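Local coordinates for protein aldose 1-epimerase (PDB 3NRE) that probably interconverts the alpha and beta anomers of aldose sugars, at residues 154-167 and 183-197. Numbering follows the deposited sequence.
Sequences LSPQTRIQAQASGY and LPQELDFNQPAPLPR
Ile160 and Ala193 form an antiparallel hydrogen-bonded pair, Ile160 N to Ala193 O at 3.0 Å and Ala193 N to Ile160 O at 2.9 Å, which adds the short, weakly bonded strand 193-194 to the margin of a large antiparallel sheet in this galactose mutarotase-like beta-sandwich. Ahead of this strand the chain runs as a loop through Phe189 and Asn190, yet Ala162 N still hydrogen-bonds Phe189 O. The Asn190 side-chain amide then pairs with the backbone of Ala164, much as a peptide group would: ND2 gives a hydrogen in its own plane to a lone pair of Ala164 O (3.0 Å), while OD1 receives Ala164 N from above its carbonyl plane. Asp188 OD1, in an Asx turn, fixes this amide by accepting from both Asn190 N and ND2. Cutting Asn190 back to an alanine is likely to leave Ala164 N and O without these mates and the loop less firmly held. In the conformer described, Gln161 lies alongside Pro192 and its NE2 bonds Asn190 O. Over one guanidinium face of Arg159, whose NH2 is salt-bridged to Glu214, sits Pro192 CB. Phe251 and Ile235 adjoin Ile160 and Leu195. Ile160 CD1 rests over the centre of the Phe189 ring, 3.7 Å from its centroid and 12° off the normal.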
loop_
_atom_site.group_PDB
_atom_site.type_symbol
_atom_site.label_atom_id
_atom_site.label_comp_id
_atom_site.label_asym_id
_atom_site.label_seq_id
_atom_site.Cartn_x
_atom_site.Cartn_y
_atom_site.Cartn_z
ATOM N N LEU A 154 0.949 -15.901 -4.414
ATOM C CA LEU A 154 1.347 -16.778 -3.301
ATOM C C LEU A 154 1.403 -18.213 -3.714
ATOM O O LEU A 154 0.445 -18.734 -4.275
ATOM C CB LEU A 154 0.336 -16.641 -2.148
ATOM C CG LEU A 154 0.582 -17.384 -0.844
ATOM C CD1 LEU A 154 1.941 -17.019 -0.239
ATOM C CD2 LEU A 154 -0.518 -17.114 0.213
ATOM N N SER A 155 2.530 -18.854 -3.392
ATOM C CA SER A 155 2.763 -20.260 -3.615
ATOM C C SER A 155 3.082 -20.907 -2.270
ATOM O O SER A 155 3.567 -20.204 -1.370
ATOM C CB SER A 155 3.952 -20.406 -4.582
ATOM O OG SER A 155 4.603 -21.635 -4.428
ATOM N N PRO A 156 2.865 -22.249 -2.143
ATOM C CA PRO A 156 3.293 -22.959 -0.936
ATOM C C PRO A 156 4.765 -22.718 -0.686
ATOM O O PRO A 156 5.200 -22.804 0.453
ATOM C CB PRO A 156 3.049 -24.435 -1.268
ATOM C CG PRO A 156 2.000 -24.437 -2.281
ATOM C CD PRO A 156 2.126 -23.131 -3.064
ATOM N N GLN A 157 5.522 -22.399 -1.752
ATOM C CA GLN A 157 6.994 -22.254 -1.616
ATOM C C GLN A 157 7.389 -20.795 -1.302
ATOM O O GLN A 157 8.536 -20.565 -0.967
ATOM C CB GLN A 157 7.717 -22.649 -2.904
ATOM C CG GLN A 157 7.145 -23.882 -3.587
ATOM C CD GLN A 157 7.100 -25.101 -2.769
ATOM O OE1 GLN A 157 7.854 -25.267 -1.802
ATOM N NE2 GLN A 157 6.293 -26.085 -3.239
ATOM N N THR A 158 6.506 -19.838 -1.479
ATOM C CA THR A 158 6.833 -18.402 -1.203
ATOM C C THR A 158 7.326 -18.160 0.235
ATOM O O THR A 158 6.826 -18.781 1.193
ATOM C CB THR A 158 5.593 -17.491 -1.424
ATOM O OG1 THR A 158 5.056 -17.714 -2.716
ATOM C CG2 THR A 158 5.952 -16.028 -1.326
ATOM N N ARG A 159 8.317 -17.273 0.368
ATOM C CA ARG A 159 8.860 -16.869 1.667
ATOM C C ARG A 159 9.093 -15.357 1.621
ATOM O O ARG A 159 9.414 -14.819 0.583
ATOM C CB ARG A 159 10.176 -17.606 1.997
ATOM C CG ARG A 159 10.010 -19.177 2.052
ATOM C CD ARG A 159 11.194 -19.842 2.662
ATOM N NE ARG A 159 12.460 -19.289 2.173
ATOM C CZ ARG A 159 13.639 -19.472 2.779
ATOM N NH1 ARG A 159 13.707 -20.203 3.880
ATOM N NH2 ARG A 159 14.752 -18.925 2.275
ATOM N N ILE A 160 8.868 -14.682 2.742
ATOM C CA ILE A 160 9.175 -13.255 2.859
ATOM C C ILE A 160 10.076 -12.972 4.058
ATOM O O ILE A 160 10.149 -13.768 5.007
ATOM C CB ILE A 160 7.892 -12.395 3.008
ATOM C CG1 ILE A 160 7.153 -12.733 4.299
ATOM C CG2 ILE A 160 6.986 -12.611 1.800
ATOM C CD1 ILE A 160 6.021 -11.713 4.634
ATOM N N GLN A 161 10.757 -11.836 3.947
ATOM C CA GLN A 161 11.673 -11.361 4.979
ATOM C C GLN A 161 11.501 -9.853 5.077
ATOM O O GLN A 161 11.575 -9.146 4.084
ATOM C CB GLN A 161 13.116 -11.685 4.665
ATOM C CG GLN A 161 14.062 -11.334 5.825
ATOM C CD GLN A 161 15.517 -11.625 5.501
ATOM O OE1 GLN A 161 15.873 -11.880 4.338
ATOM N NE2 GLN A 161 16.361 -11.586 6.510
ATOM N N ALA A 162 11.184 -9.382 6.276
ATOM C CA ALA A 162 10.891 -7.972 6.505
ATOM C C ALA A 162 11.092 -7.695 8.008
ATOM O O ALA A 162 10.327 -8.158 8.838
ATOM C CB ALA A 162 9.436 -7.633 6.097
ATOM N N GLN A 163 12.162 -6.995 8.338
ATOM C CA GLN A 163 12.504 -6.674 9.732
ATOM C C GLN A 163 11.328 -6.155 10.535
ATOM O O GLN A 163 10.569 -5.355 10.036
ATOM C CB GLN A 163 13.640 -5.643 9.735
ATOM C CG GLN A 163 14.018 -5.088 11.109
ATOM C CD GLN A 163 15.107 -4.028 10.981
ATOM O OE1 GLN A 163 16.238 -4.340 10.597
ATOM N NE2 GLN A 163 14.758 -2.767 11.262
ATOM N N ALA A 164 11.181 -6.624 11.776
ATOM C CA ALA A 164 10.130 -6.172 12.666
ATOM C C ALA A 164 10.536 -6.393 14.104
ATOM O O ALA A 164 11.139 -7.418 14.438
ATOM C CB ALA A 164 8.792 -6.886 12.377
ATOM N N SER A 165 10.230 -5.413 14.945
ATOM C CA SER A 165 10.538 -5.507 16.371
ATOM C C SER A 165 9.304 -5.692 17.230
ATOM O O SER A 165 9.427 -5.698 18.467
ATOM C CB SER A 165 11.297 -4.244 16.818
ATOM O OG SER A 165 10.450 -3.117 16.720
ATOM N N GLY A 166 8.124 -5.762 16.583
ATOM C CA GLY A 166 6.886 -5.977 17.267
ATOM C C GLY A 166 5.736 -5.873 16.311
ATOM O O GLY A 166 5.942 -5.570 15.149
ATOM N N TYR A 167 4.546 -6.146 16.812
ATOM C CA TYR A 167 3.351 -6.098 15.967
ATOM C C TYR A 167 2.124 -5.736 16.770
ATOM O O TYR A 167 2.135 -5.769 17.985
ATOM C CB TYR A 167 3.138 -7.433 15.252
ATOM C CG TYR A 167 2.448 -8.523 16.038
ATOM C CD1 TYR A 167 2.941 -8.946 17.263
ATOM C CD2 TYR A 167 1.324 -9.148 15.550
ATOM C CE1 TYR A 167 2.321 -9.966 17.983
ATOM C CE2 TYR A 167 0.686 -10.147 16.267
ATOM C CZ TYR A 167 1.189 -10.558 17.463
ATOM O OH TYR A 167 0.557 -11.558 18.160
ATOM N N LEU A 183 7.119 -11.386 18.763
ATOM C CA LEU A 183 6.474 -11.855 17.535
ATOM C C LEU A 183 6.223 -13.356 17.633
ATOM O O LEU A 183 7.135 -14.114 17.958
ATOM C CB LEU A 183 7.378 -11.548 16.338
ATOM C CG LEU A 183 7.704 -10.077 16.025
ATOM C CD1 LEU A 183 8.854 -9.908 15.039
ATOM C CD2 LEU A 183 6.465 -9.333 15.516
ATOM N N PRO A 184 4.988 -13.820 17.379
ATOM C CA PRO A 184 4.871 -15.295 17.334
ATOM C C PRO A 184 5.680 -15.830 16.155
ATOM O O PRO A 184 5.861 -15.095 15.186
ATOM C CB PRO A 184 3.369 -15.538 17.099
ATOM C CG PRO A 184 2.840 -14.278 16.671
ATOM C CD PRO A 184 3.681 -13.183 17.257
ATOM N N GLN A 185 6.150 -17.077 16.238
ATOM C CA GLN A 185 7.057 -17.623 15.232
ATOM C C GLN A 185 6.429 -17.485 13.843
ATOM O O GLN A 185 7.116 -17.059 12.910
ATOM C CB GLN A 185 7.467 -19.089 15.522
ATOM C CG GLN A 185 8.497 -19.692 14.500
ATOM N N GLU A 186 5.132 -17.797 13.717
ATOM C CA GLU A 186 4.474 -17.832 12.399
ATOM C C GLU A 186 4.388 -16.431 11.768
ATOM O O GLU A 186 4.198 -16.276 10.552
ATOM C CB GLU A 186 3.056 -18.446 12.523
ATOM C CG GLU A 186 3.052 -19.974 12.836
ATOM N N LEU A 187 4.472 -15.397 12.597
ATOM C CA LEU A 187 4.420 -13.989 12.113
ATOM C C LEU A 187 5.770 -13.258 12.218
ATOM O O LEU A 187 5.841 -12.031 12.183
ATOM C CB LEU A 187 3.372 -13.190 12.900
ATOM C CG LEU A 187 1.936 -13.644 12.716
ATOM C CD1 LEU A 187 0.988 -12.884 13.634
ATOM C CD2 LEU A 187 1.565 -13.484 11.248
ATOM N N ASP A 188 6.841 -14.008 12.316
ATOM C CA ASP A 188 8.181 -13.432 12.469
ATOM C C ASP A 188 8.946 -13.558 11.161
ATOM O O ASP A 188 9.460 -14.647 10.820
ATOM C CB ASP A 188 8.950 -14.153 13.609
ATOM C CG ASP A 188 10.256 -13.445 13.976
ATOM O OD1 ASP A 188 10.776 -12.691 13.132
ATOM O OD2 ASP A 188 10.791 -13.670 15.105
ATOM N N PHE A 189 9.015 -12.440 10.424
ATOM C CA PHE A 189 9.630 -12.385 9.115
ATOM C C PHE A 189 10.996 -11.715 9.156
ATOM O O PHE A 189 11.518 -11.302 8.119
ATOM C CB PHE A 189 8.700 -11.671 8.116
ATOM C CG PHE A 189 7.330 -12.274 8.078
ATOM C CD1 PHE A 189 7.149 -13.555 7.579
ATOM C CD2 PHE A 189 6.248 -11.615 8.626
ATOM C CE1 PHE A 189 5.836 -14.132 7.575
ATOM C CE2 PHE A 189 4.974 -12.189 8.651
ATOM C CZ PHE A 189 4.780 -13.459 8.127
ATOM N N ASN A 190 11.612 -11.631 10.337
ATOM C CA ASN A 190 12.993 -11.110 10.388
ATOM C C ASN A 190 13.979 -11.939 9.552
ATOM O O ASN A 190 14.867 -11.401 8.897
ATOM C CB ASN A 190 13.488 -10.980 11.833
ATOM C CG ASN A 190 12.857 -9.803 12.552
ATOM O OD1 ASN A 190 13.292 -8.658 12.381
ATOM N ND2 ASN A 190 11.782 -10.066 13.303
ATOM N N GLN A 191 13.795 -13.260 9.580
ATOM C CA GLN A 191 14.486 -14.201 8.647
ATOM C C GLN A 191 13.396 -14.725 7.674
ATOM O O GLN A 191 12.221 -14.789 8.047
ATOM C CB GLN A 191 15.127 -15.365 9.416
ATOM C CG GLN A 191 16.390 -14.995 10.264
ATOM C CD GLN A 191 17.442 -14.230 9.443
ATOM O OE1 GLN A 191 17.684 -13.040 9.679
ATOM N NE2 GLN A 191 18.025 -14.900 8.439
ATOM N N PRO A 192 13.770 -15.098 6.433
ATOM C CA PRO A 192 12.773 -15.573 5.485
ATOM C C PRO A 192 11.835 -16.628 6.073
ATOM O O PRO A 192 12.313 -17.594 6.692
ATOM C CB PRO A 192 13.610 -16.180 4.363
ATOM C CG PRO A 192 14.944 -15.517 4.479
ATOM C CD PRO A 192 15.148 -15.249 5.930
ATOM N N ALA A 193 10.528 -16.466 5.876
ATOM C CA ALA A 193 9.569 -17.385 6.470
ATOM C C ALA A 193 8.371 -17.533 5.537
ATOM O O ALA A 193 8.044 -16.615 4.831
ATOM C CB ALA A 193 9.107 -16.840 7.828
ATOM N N PRO A 194 7.675 -18.684 5.600
ATOM C CA PRO A 194 6.444 -18.829 4.797
ATOM C C PRO A 194 5.313 -17.943 5.306
ATOM O O PRO A 194 5.328 -17.533 6.490
ATOM C CB PRO A 194 6.068 -20.314 4.992
ATOM C CG PRO A 194 6.700 -20.700 6.343
ATOM C CD PRO A 194 7.974 -19.883 6.424
ATOM N N LEU A 195 4.343 -17.651 4.443
ATOM C CA LEU A 195 3.112 -17.030 4.909
ATOM C C LEU A 195 2.286 -18.099 5.609
ATOM O O LEU A 195 2.177 -19.221 5.127
ATOM C CB LEU A 195 2.279 -16.436 3.766
ATOM C CG LEU A 195 2.664 -15.077 3.153
ATOM C CD1 LEU A 195 2.678 -13.907 4.158
ATOM C CD2 LEU A 195 4.028 -15.205 2.381
ATOM N N PRO A 196 1.660 -17.748 6.755
ATOM C CA PRO A 196 0.673 -18.641 7.345
ATOM C C PRO A 196 -0.450 -18.952 6.356
ATOM O O PRO A 196 -0.831 -18.080 5.573
ATOM C CB PRO A 196 0.081 -17.800 8.495
ATOM C CG PRO A 196 1.077 -16.699 8.759
ATOM C CD PRO A 196 1.875 -16.507 7.516
ATOM N N ARG A 197 -0.997 -20.159 6.433
ATOM C CA ARG A 197 -2.137 -20.573 5.615
ATOM C C ARG A 197 -3.423 -20.411 6.407
ATOM O O ARG A 197 -4.147 -21.383 6.670
ATOM C CB ARG A 197 -1.964 -22.036 5.151
ATOM C CG ARG A 197 -0.978 -22.172 3.986
ATOM C CD ARG A 197 -1.223 -21.049 3.001
ATOM N NE ARG A 197 -0.417 -21.110 1.777
ATOM C CZ ARG A 197 0.808 -20.600 1.643
ATOM N NH1 ARG A 197 1.422 -20.017 2.668
ATOM N NH2 ARG A 197 1.434 -20.692 0.485
HETATM O O HOH W 1 -0.554 -21.059 -1.965
HETATM O O HOH W 2 4.257 -19.443 1.784
#